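Local atomic coordinates of protein KP700603 (Klebsiella pneumoniae 700603, PDB entry 5KVK), a protein that is of unknown function but belongs to the competence-damaged protein (CinA) superfamily, some members of which deamidate nicotinamide mononucleotide. Residues I104-S109 with F128-R133; A123-F128 with R140-G145. One frame throughout, in Å; residues are numbered along the deposited sequence.

Interaction 1: I104-S109 with F128-R133; sequences IAIAIS and FAWNFR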
ATOM      1  N   ILE A 104       8.691  11.381   9.247  1.00 23.85           N
ATOM      2  CA  ILE A 104       8.902  11.701   7.833  1.00 25.45           C
ATOM      3  C   ILE A 104       7.824  11.059   7.010  1.00 23.56           C
ATOM      4  O   ILE A 104       7.542   9.859   7.177  1.00 23.24           O
ATOM      5  CB  ILE A 104      10.287  11.208   7.351  1.00 28.12           C
ATOM      6  CG1 ILE A 104      11.375  11.769   8.199  1.00 29.87           C
ATOM      7  CG2 ILE A 104      10.496  11.440   5.814  1.00 29.93           C
ATOM      8  CD1 ILE A 104      12.678  10.947   8.039  1.00 28.95           C
ATOM      9  N   ALA A 105       7.250  11.816   6.062  1.00 24.46           N
ATOM     10  CA  ALA A 105       6.314  11.221   5.085  1.00 20.39           C
ATOM     11  C   ALA A 105       6.851  11.400   3.686  1.00 23.24           C
ATOM     12  O   ALA A 105       7.329  12.486   3.340  1.00 24.63           O
ATOM     13  CB  ALA A 105       4.919  11.851   5.142  1.00 22.79           C
ATOM     14  N   ILE A 106       6.741  10.346   2.871  1.00 20.70           N
ATOM     15  CA  ILE A 106       6.990  10.463   1.434  1.00 20.45           C
ATOM     16  C   ILE A 106       5.670  10.334   0.711  1.00 19.15           C
ATOM     17  O   ILE A 106       4.885   9.413   1.004  1.00 21.20           O
ATOM     18  CB  ILE A 106       7.956   9.382   0.936  1.00 23.49           C
ATOM     19  CG1 ILE A 106       9.338   9.691   1.486  1.00 26.19           C
ATOM     20  CG2 ILE A 106       7.937   9.331  -0.582  1.00 25.31           C
ATOM     21  CD1 ILE A 106      10.311   8.552   1.134  1.00 29.24           C
ATOM     22  N   ALA A 107       5.385  11.296  -0.223  1.00 19.69           N
ATOM     23  CA  ALA A 107       4.195  11.164  -1.070  1.00 19.71           C
ATOM     24  C   ALA A 107       4.675  11.139  -2.515  1.00 20.84           C
ATOM     25  O   ALA A 107       5.573  11.894  -2.896  1.00 21.37           O
ATOM     26  CB  ALA A 107       3.176  12.334  -0.868  1.00 21.83           C
ATOM     27  N   ILE A 108       4.075  10.271  -3.336  1.00 22.14           N
ATOM     28  CA  ILE A 108       4.460  10.175  -4.731  1.00 23.05           C
ATOM     29  C   ILE A 108       3.161  10.223  -5.547  1.00 21.28           C
ATOM     30  O   ILE A 108       2.255   9.425  -5.292  1.00 24.87           O
ATOM     31  CB  ILE A 108       5.184   8.864  -5.021  1.00 25.41           C
ATOM     32  CG1 ILE A 108       6.415   8.675  -4.112  1.00 23.57           C
ATOM     33  CG2 ILE A 108       5.479   8.722  -6.573  1.00 27.00           C
ATOM     34  CD1 ILE A 108       7.159   7.293  -4.394  1.00 25.26           C
ATOM     35  N   SER A 109       3.104  11.115  -6.531  1.00 20.94           N
ATOM     36  CA  SER A 109       1.944  11.210  -7.408  1.00 23.41           C
ATOM     37  C   SER A 109       2.423  11.471  -8.817  1.00 24.37           C
ATOM     38  O   SER A 109       3.190  12.427  -9.037  1.00 24.99           O
ATOM     39  CB  SER A 109       0.990  12.352  -6.949  1.00 25.52           C
ATOM     40  OG  SER A 109      -0.176  12.290  -7.761  1.00 26.63           O
ATOM     41  N   PHE A 128       7.196  14.200  -6.253  1.00 22.07           N
ATOM     42  CA  PHE A 128       7.563  13.665  -4.956  1.00 23.96           C
ATOM     43  C   PHE A 128       7.501  14.757  -3.897  1.00 21.90           C
ATOM     44  O   PHE A 128       7.861  15.919  -4.154  1.00 24.19           O
ATOM     45  CB  PHE A 128       8.989  13.135  -4.975  1.00 21.67           C
ATOM     46  CG  PHE A 128       9.226  12.035  -5.976  1.00 21.23           C
ATOM     47  CD1 PHE A 128       9.449  12.332  -7.339  1.00 26.35           C
ATOM     48  CD2 PHE A 128       9.217  10.709  -5.551  1.00 22.73           C
ATOM     49  CE1 PHE A 128       9.670  11.279  -8.258  1.00 27.64           C
ATOM     50  CE2 PHE A 128       9.431   9.671  -6.462  1.00 24.98           C
ATOM     51  CZ  PHE A 128       9.644   9.965  -7.803  1.00 26.09           C
ATOM     52  N   ALA A 129       7.110  14.362  -2.701  1.00 20.45           N
ATOM     53  CA  ALA A 129       7.351  15.199  -1.519  1.00 23.71           C
ATOM     54  C   ALA A 129       7.980  14.355  -0.424  1.00 22.93           C
ATOM     55  O   ALA A 129       7.587  13.189  -0.197  1.00 19.92           O
ATOM     56  CB  ALA A 129       6.046  15.823  -1.049  1.00 23.66           C
ATOM     57  N   TRP A 130       8.919  14.961   0.297  1.00 22.33           N
ATOM     58  CA  TRP A 130       9.502  14.406   1.501  1.00 20.39           C
ATOM     59  C   TRP A 130       9.210  15.423   2.589  1.00 24.58           C
ATOM     60  O   TRP A 130       9.643  16.571   2.497  1.00 26.47           O
ATOM     61  CB  TRP A 130      11.020  14.208   1.343  1.00 21.57           C
ATOM     62  CG  TRP A 130      11.469  13.324   0.213  1.00 23.13           C
ATOM     63  CD1 TRP A 130      11.826  11.973   0.274  1.00 26.16           C
ATOM     64  CD2 TRP A 130      11.606  13.710  -1.147  1.00 24.68           C
ATOM     65  NE1 TRP A 130      12.180  11.522  -1.006  1.00 24.43           N
ATOM     66  CE2 TRP A 130      12.037  12.563  -1.881  1.00 26.46           C
ATOM     67  CE3 TRP A 130      11.413  14.928  -1.835  1.00 24.63           C
ATOM     68  CZ2 TRP A 130      12.268  12.603  -3.252  1.00 23.31           C
ATOM     69  CZ3 TRP A 130      11.659  14.981  -3.190  1.00 25.62           C
ATOM     70  CH2 TRP A 130      12.121  13.831  -3.885  1.00 25.43           C
ATOM     71  N   ASN A 131       8.460  15.014   3.583  1.00 22.59           N
ATOM     72  CA  ASN A 131       7.922  15.913   4.598  1.00 23.82           C
ATOM     73  C   ASN A 131       8.553  15.488   5.913  1.00 24.34           C
ATOM     74  O   ASN A 131       8.179  14.460   6.479  1.00 23.22           O
ATOM     75  CB  ASN A 131       6.393  15.784   4.629  1.00 24.62           C
ATOM     76  CG  ASN A 131       5.741  16.730   5.625  1.00 24.93           C
ATOM     77  OD1 ASN A 131       6.407  17.160   6.581  1.00 25.76           O
ATOM     78  ND2 ASN A 131       4.438  17.065   5.443  1.00 25.87           N
ATOM     79  N   PHE A 132       9.491  16.268   6.426  1.00 22.74           N
ATOM     80  CA  PHE A 132      10.068  15.986   7.743  1.00 24.87           C
ATOM     81  C   PHE A 132       9.403  16.881   8.789  1.00 26.74           C
ATOM     82  O   PHE A 132       9.648  18.100   8.855  1.00 28.33           O
ATOM     83  CB  PHE A 132      11.572  16.206   7.716  1.00 28.08           C
ATOM     84  CG  PHE A 132      12.249  16.073   9.042  1.00 25.49           C
ATOM     85  CD1 PHE A 132      12.089  14.912   9.837  1.00 29.82           C
ATOM     86  CD2 PHE A 132      13.098  17.066   9.502  1.00 31.02           C
ATOM     87  CE1 PHE A 132      12.719  14.758  11.043  1.00 35.92           C
ATOM     88  CE2 PHE A 132      13.761  16.910  10.694  1.00 32.59           C
ATOM     89  CZ  PHE A 132      13.564  15.747  11.489  1.00 34.52           C
ATOM     90  N   ARG A 133       8.559  16.279   9.620  1.00 23.75           N
ATOM     91  CA  ARG A 133       7.898  17.017  10.698  1.00 24.08           C
ATOM     92  C   ARG A 133       7.313  18.365  10.257  1.00 26.87           C
ATOM     93  O   ARG A 133       7.373  19.357  11.021  1.00 27.23           O
ATOM     94  CB  ARG A 133       8.883  17.258  11.867  1.00 26.48           C
ATOM     95  CG  ARG A 133       9.374  15.980  12.434  1.00 24.54           C
ATOM     96  CD  ARG A 133      10.199  16.154  13.706  1.00 28.97           C
ATOM     97  NE  ARG A 133      10.469  14.816  14.209  1.00 32.47           N
ATOM     98  CZ  ARG A 133      11.516  14.444  14.905  1.00 36.91           C
ATOM     99  NH1 ARG A 133      12.444  15.319  15.227  1.00 31.32           N
ATOM    100  NH2 ARG A 133      11.625  13.167  15.296  1.00 41.21           N
TER

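Interaction 2: A123-F128 with R140-G145; sequences AGTVWF and RMRFTG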
ATOM      1  N   ALA A 123       3.583  10.787 -19.980  1.00 34.20           N
ATOM      2  CA  ALA A 123       3.779   9.560 -19.228  1.00 33.76           C
ATOM      3  C   ALA A 123       5.188   9.561 -18.653  1.00 33.17           C
ATOM      4  O   ALA A 123       6.135  10.038 -19.296  1.00 35.26           O
ATOM      5  CB  ALA A 123       3.557   8.327 -20.127  1.00 35.56           C
ATOM      6  N   GLY A 124       5.303   9.058 -17.434  1.00 26.95           N
ATOM      7  CA  GLY A 124       6.572   9.061 -16.691  1.00 26.91           C
ATOM      8  C   GLY A 124       6.796  10.252 -15.791  1.00 29.89           C
ATOM      9  O   GLY A 124       7.730  10.241 -14.975  1.00 30.36           O
ATOM     10  N   THR A 125       5.978  11.276 -15.887  1.00 27.34           N
ATOM     11  CA  THR A 125       6.089  12.386 -14.958  1.00 29.03           C
ATOM     12  C   THR A 125       5.596  12.020 -13.555  1.00 29.73           C
ATOM     13  O   THR A 125       4.472  11.517 -13.367  1.00 26.63           O
ATOM     14  CB  THR A 125       5.303  13.579 -15.495  1.00 28.61           C
ATOM     15  OG1 THR A 125       5.762  13.955 -16.821  1.00 34.63           O
ATOM     16  CG2 THR A 125       5.449  14.779 -14.550  1.00 29.40           C
ATOM     17  N   VAL A 126       6.432  12.291 -12.567  1.00 26.68           N
ATOM     18  CA  VAL A 126       6.137  11.910 -11.190  1.00 23.49           C
ATOM     19  C   VAL A 126       6.570  13.055 -10.258  1.00 28.60           C
ATOM     20  O   VAL A 126       7.723  13.520 -10.300  1.00 26.23           O
ATOM     21  CB  VAL A 126       6.849  10.602 -10.771  1.00 25.85           C
ATOM     22  CG1 VAL A 126       6.468  10.246  -9.382  1.00 24.06           C
ATOM     23  CG2 VAL A 126       6.554   9.382 -11.685  1.00 26.76           C
ATOM     24  N   TRP A 127       5.664  13.494  -9.391  1.00 25.99           N
ATOM     25  CA  TRP A 127       5.979  14.452  -8.327  1.00 23.47           C
ATOM     26  C   TRP A 127       6.224  13.715  -7.016  1.00 23.63           C
ATOM     27  O   TRP A 127       5.511  12.757  -6.697  1.00 24.68           O
ATOM     28  CB  TRP A 127       4.796  15.411  -8.117  1.00 24.88           C
ATOM     29  CG  TRP A 127       4.908  16.668  -8.946  1.00 28.60           C
ATOM     30  CD1 TRP A 127       4.268  16.919 -10.130  1.00 29.22           C
ATOM     31  CD2 TRP A 127       5.717  17.825  -8.657  1.00 27.95           C
ATOM     32  NE1 TRP A 127       4.610  18.201 -10.593  1.00 31.32           N
ATOM     33  CE2 TRP A 127       5.504  18.762  -9.713  1.00 31.31           C
ATOM     34  CE3 TRP A 127       6.590  18.172  -7.610  1.00 30.09           C
ATOM     35  CZ2 TRP A 127       6.126  20.020  -9.738  1.00 33.59           C
ATOM     36  CZ3 TRP A 127       7.218  19.416  -7.653  1.00 34.68           C
ATOM     37  CH2 TRP A 127       6.985  20.323  -8.709  1.00 35.21           C
ATOM     38  N   PHE A 128       7.196  14.200  -6.253  1.00 22.07           N
ATOM     39  CA  PHE A 128       7.563  13.665  -4.956  1.00 23.96           C
ATOM     40  C   PHE A 128       7.501  14.757  -3.897  1.00 21.90           C
ATOM     41  O   PHE A 128       7.861  15.919  -4.154  1.00 24.19           O
ATOM     42  CB  PHE A 128       8.989  13.135  -4.975  1.00 21.67           C
ATOM     43  CG  PHE A 128       9.226  12.035  -5.976  1.00 21.23           C
ATOM     44  CD1 PHE A 128       9.449  12.332  -7.339  1.00 26.35           C
ATOM     45  CD2 PHE A 128       9.217  10.709  -5.551  1.00 22.73           C
ATOM     46  CE1 PHE A 128       9.670  11.279  -8.258  1.00 27.64           C
ATOM     47  CE2 PHE A 128       9.431   9.671  -6.462  1.00 24.98           C
ATOM     48  CZ  PHE A 128       9.644   9.965  -7.803  1.00 26.09           C
ATOM     49  N   ARG A 140       9.958  17.318  -9.070  1.00 29.78           N
ATOM     50  CA  ARG A 140       9.372  16.665 -10.243  1.00 27.26           C
ATOM     51  C   ARG A 140      10.443  15.900 -11.003  1.00 27.08           C
ATOM     52  O   ARG A 140      11.529  16.438 -11.282  1.00 31.44           O
ATOM     53  CB  ARG A 140       8.702  17.664 -11.187  1.00 33.23           C
ATOM     54  CG  ARG A 140       7.669  16.965 -12.120  1.00 33.53           C
ATOM     55  CD  ARG A 140       7.096  17.973 -13.058  1.00 44.58           C
ATOM     56  NE  ARG A 140       8.146  18.410 -13.960  1.00 56.25           N
ATOM     57  CZ  ARG A 140       7.977  19.315 -14.910  1.00 71.73           C
ATOM     58  NH1 ARG A 140       6.800  19.912 -15.053  1.00 73.97           N
ATOM     59  NH2 ARG A 140       8.997  19.653 -15.689  1.00 77.75           N
ATOM     60  N   MET A 141      10.094  14.681 -11.412  1.00 28.08           N
ATOM     61  CA  MET A 141      10.925  13.898 -12.321  1.00 27.84           C
ATOM     62  C   MET A 141      10.094  13.463 -13.523  1.00 29.97           C
ATOM     63  O   MET A 141       8.867  13.439 -13.471  1.00 29.61           O
ATOM     64  CB  MET A 141      11.530  12.671 -11.618  1.00 26.71           C
ATOM     65  CG  MET A 141      12.360  13.049 -10.369  1.00 28.98           C
ATOM     66  SD  MET A 141      13.872  13.848 -10.785  1.00 34.84           S
ATOM     67  CE  MET A 141      14.883  12.540 -11.501  1.00 37.37           C
ATOM     68  N   ARG A 142      10.771  13.131 -14.624  1.00 31.02           N
ATOM     69  CA  ARG A 142      10.094  12.510 -15.774  1.00 30.26           C
ATOM     70  C   ARG A 142      10.896  11.279 -16.163  1.00 31.19           C
ATOM     71  O   ARG A 142      11.903  11.411 -16.838  1.00 37.85           O
ATOM     72  CB  ARG A 142       9.965  13.477 -16.948  1.00 36.03           C
ATOM     73  CG  ARG A 142       8.918  13.051 -17.970  1.00 45.42           C
ATOM     74  CD  ARG A 142       9.514  12.481 -19.207  1.00 57.46           C
ATOM     75  NE  ARG A 142       8.526  12.523 -20.281  1.00 65.99           N
ATOM     76  CZ  ARG A 142       8.798  12.306 -21.567  1.00 74.69           C
ATOM     77  NH1 ARG A 142      10.038  11.997 -21.944  1.00 75.85           N
ATOM     78  NH2 ARG A 142       7.828  12.377 -22.476  1.00 77.27           N
ATOM     79  N   PHE A 143      10.450  10.083 -15.760  1.00 27.30           N
ATOM     80  CA  PHE A 143      11.228   8.892 -16.029  1.00 29.80           C
ATOM     81  C   PHE A 143      10.915   8.350 -17.406  1.00 30.60           C
ATOM     82  O   PHE A 143       9.806   8.521 -17.932  1.00 31.78           O
ATOM     83  CB  PHE A 143      10.936   7.830 -14.984  1.00 30.83           C
ATOM     84  CG  PHE A 143      11.222   8.291 -13.607  1.00 30.71           C
ATOM     85  CD1 PHE A 143      10.194   8.684 -12.742  1.00 27.26           C
ATOM     86  CD2 PHE A 143      12.526   8.349 -13.157  1.00 29.16           C
ATOM     87  CE1 PHE A 143      10.496   9.119 -11.462  1.00 26.54           C
ATOM     88  CE2 PHE A 143      12.824   8.805 -11.842  1.00 29.33           C
ATOM     89  CZ  PHE A 143      11.800   9.175 -10.994  1.00 29.40           C
ATOM     90  N   THR A 144      11.892   7.673 -17.978  1.00 28.92           N
ATOM     91  CA  THR A 144      11.774   7.023 -19.275  0.50 32.17           C
ATOM     92  C   THR A 144      11.539   5.527 -19.037  1.00 33.52           C
ATOM     93  O   THR A 144      11.911   4.989 -17.999  1.00 33.63           O
ATOM     94  CB  THR A 144      13.042   7.293 -20.102  0.50 36.53           C
ATOM     95  OG1 THR A 144      13.290   8.716 -20.143  0.50 31.12           O
ATOM     96  CG2 THR A 144      12.903   6.785 -21.493  0.50 44.87           C
ATOM     97  N   GLY A 145      10.908   4.861 -19.990  1.00 41.59           N
ATOM     98  CA  GLY A 145      10.663   3.431 -19.855  1.00 42.20           C
ATOM     99  C   GLY A 145       9.177   3.083 -19.760  1.00 36.45           C
ATOM    100  O   GLY A 145       8.303   3.946 -19.681  1.00 34.67           O
TER

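Interaction 1: I104-S109 with F128-R133
Phe-128, Trp-130 and Phe-132 each carry a ring against an isoleucine of the neighbouring antiparallel strand. One face of the Phe-132 ring takes CG of the next residue, Arg-133, 3.8 Å above its plane and toward the rim. Helix 147-165 packs on Ile-108, Phe-128 and Trp-130 of this face, its Phe-157 meeting the Phe-128 ring edge-to-face and its Ala-158 O accepting a hydrogen bond from Trp-130 NE1. Across the sheet the nearest atom is CG1 in each pair: Ile-104 CG1 lies 3.6 Å from Phe-132 CD1, Ile-106 CG1 3.6 Å from Trp-130 CD1, and Ile-108 CG1 3.7 Å from Phe-128 CD2. CD1 of Ile-106 and of Ile-108 also touches the ring. Ile-108 and Phe-128 run side by side in the same direction, whereas the other two pairs cross at a slant. With CG anti to its backbone N (chi1 174°), Phe-132 departs from Phe-128 and Trp-130, whose CG atoms sit beside N. These bulky pairs occupy non-hydrogen-bonded positions.

The hydrogen-bonded positions, Ala-105 with Asn-131 and Ala-107 with Ala-129, put three alanine methyls and the Asn-131 side chain on the other face. Ala-105 packs on Ile-96 and Ala-107 on Met-92 of helix 86-100, where a short side chain fits. Reciprocal backbone bonds tie each pair; Asn-131 N reaches Ala-105 O at 2.8 Å, and Ala-129 N reaches Ala-107 O at 2.9 Å. Asn-131 turns its amide away from the partner strand, bonding Gly-134 N through OD1 and Ser-93 OG through ND2. The chemistry is thus divided: the backbone supplies the polarity between the strands, branched aliphatic and aromatic groups form the hydrophobic layer, and the buried Trp-130 N-H and Asn-131 amide have their own partners.

Interaction 2: A123-F128 with R140-G145
Phe-128 and Phe-143 meet edge to edge at the apolar centre of this beta hairpin of strands 125-132 and 135-142. The rings reach tip to tip, with Phe-143 CE1 3.9 Å from Phe-128 CZ, each atom near the plane of the other ring. Val-126 CG2 touches the same Phe-143 edge at CD1, because chi1 of -178° sets CG1 anti to the backbone N and turns CG2 to the side of N. Met-141 adds CG against Phe-128 CE1, then bends its thioether chain away to Phe-157 of helix 147-165.

On the reverse face Trp-127 and Arg-140 form a non-hydrogen-bonded pair. Arg-140 lays its aliphatic stem over the indole: Arg-140 CB stands 3.7 Å from the centroid of the six-membered ring of Trp-127, 12° off the normal, a CH-pi contact, while Arg-140 CD reaches Trp-127 NE1 at 3.5 Å. Arginine suits this exposed place, since its methylenes pack on the indole face while the charged end can lie at the exposed side. Farther along, Thr-125 OG1 lies beside Arg-142 CG but gives its hydrogen bond to Pro-122 O. Arg-142 NE comes within 3.6 Å of Ala-123 O, without a hydrogen bond.

The backbone pairing is regular at Val-126 and Met-141, whose N and O atoms bond reciprocally, and changes direction at the polar end. Glycine suits Gly-124: with its positive phi, a CB would press against the preceding carbonyl and, pointing toward 140-145, collide with Phe-143 O. The last rung is Phe-143 N to Gly-124 O, 2.8 Å long, with the donor standing 48° out of the carbonyl plane.

How the interactions relate
Strand 125-132 belongs to both contacts: it pairs with 104-110 in interaction 1 and with 135-142 in interaction 2, so the two together join three consecutive strands of the sheet. Their centres are about 16 Å apart, yet they meet at Phe-128, whose CD2 side faces Ile-108 and whose CE1 and CZ face Met-141 and Phe-143. Two further links connect them directly. Ser-109 O probably accepts a hydrogen bond from Trp-127 N at 2.7 Å, continuing the strand pairing, and Ile-108 CG2 packs 3.3 Å from Val-126 CG1. The buried hydrophobic layer beneath helix 147-165 therefore runs on from interaction 1 toward the more exposed end of the hairpin.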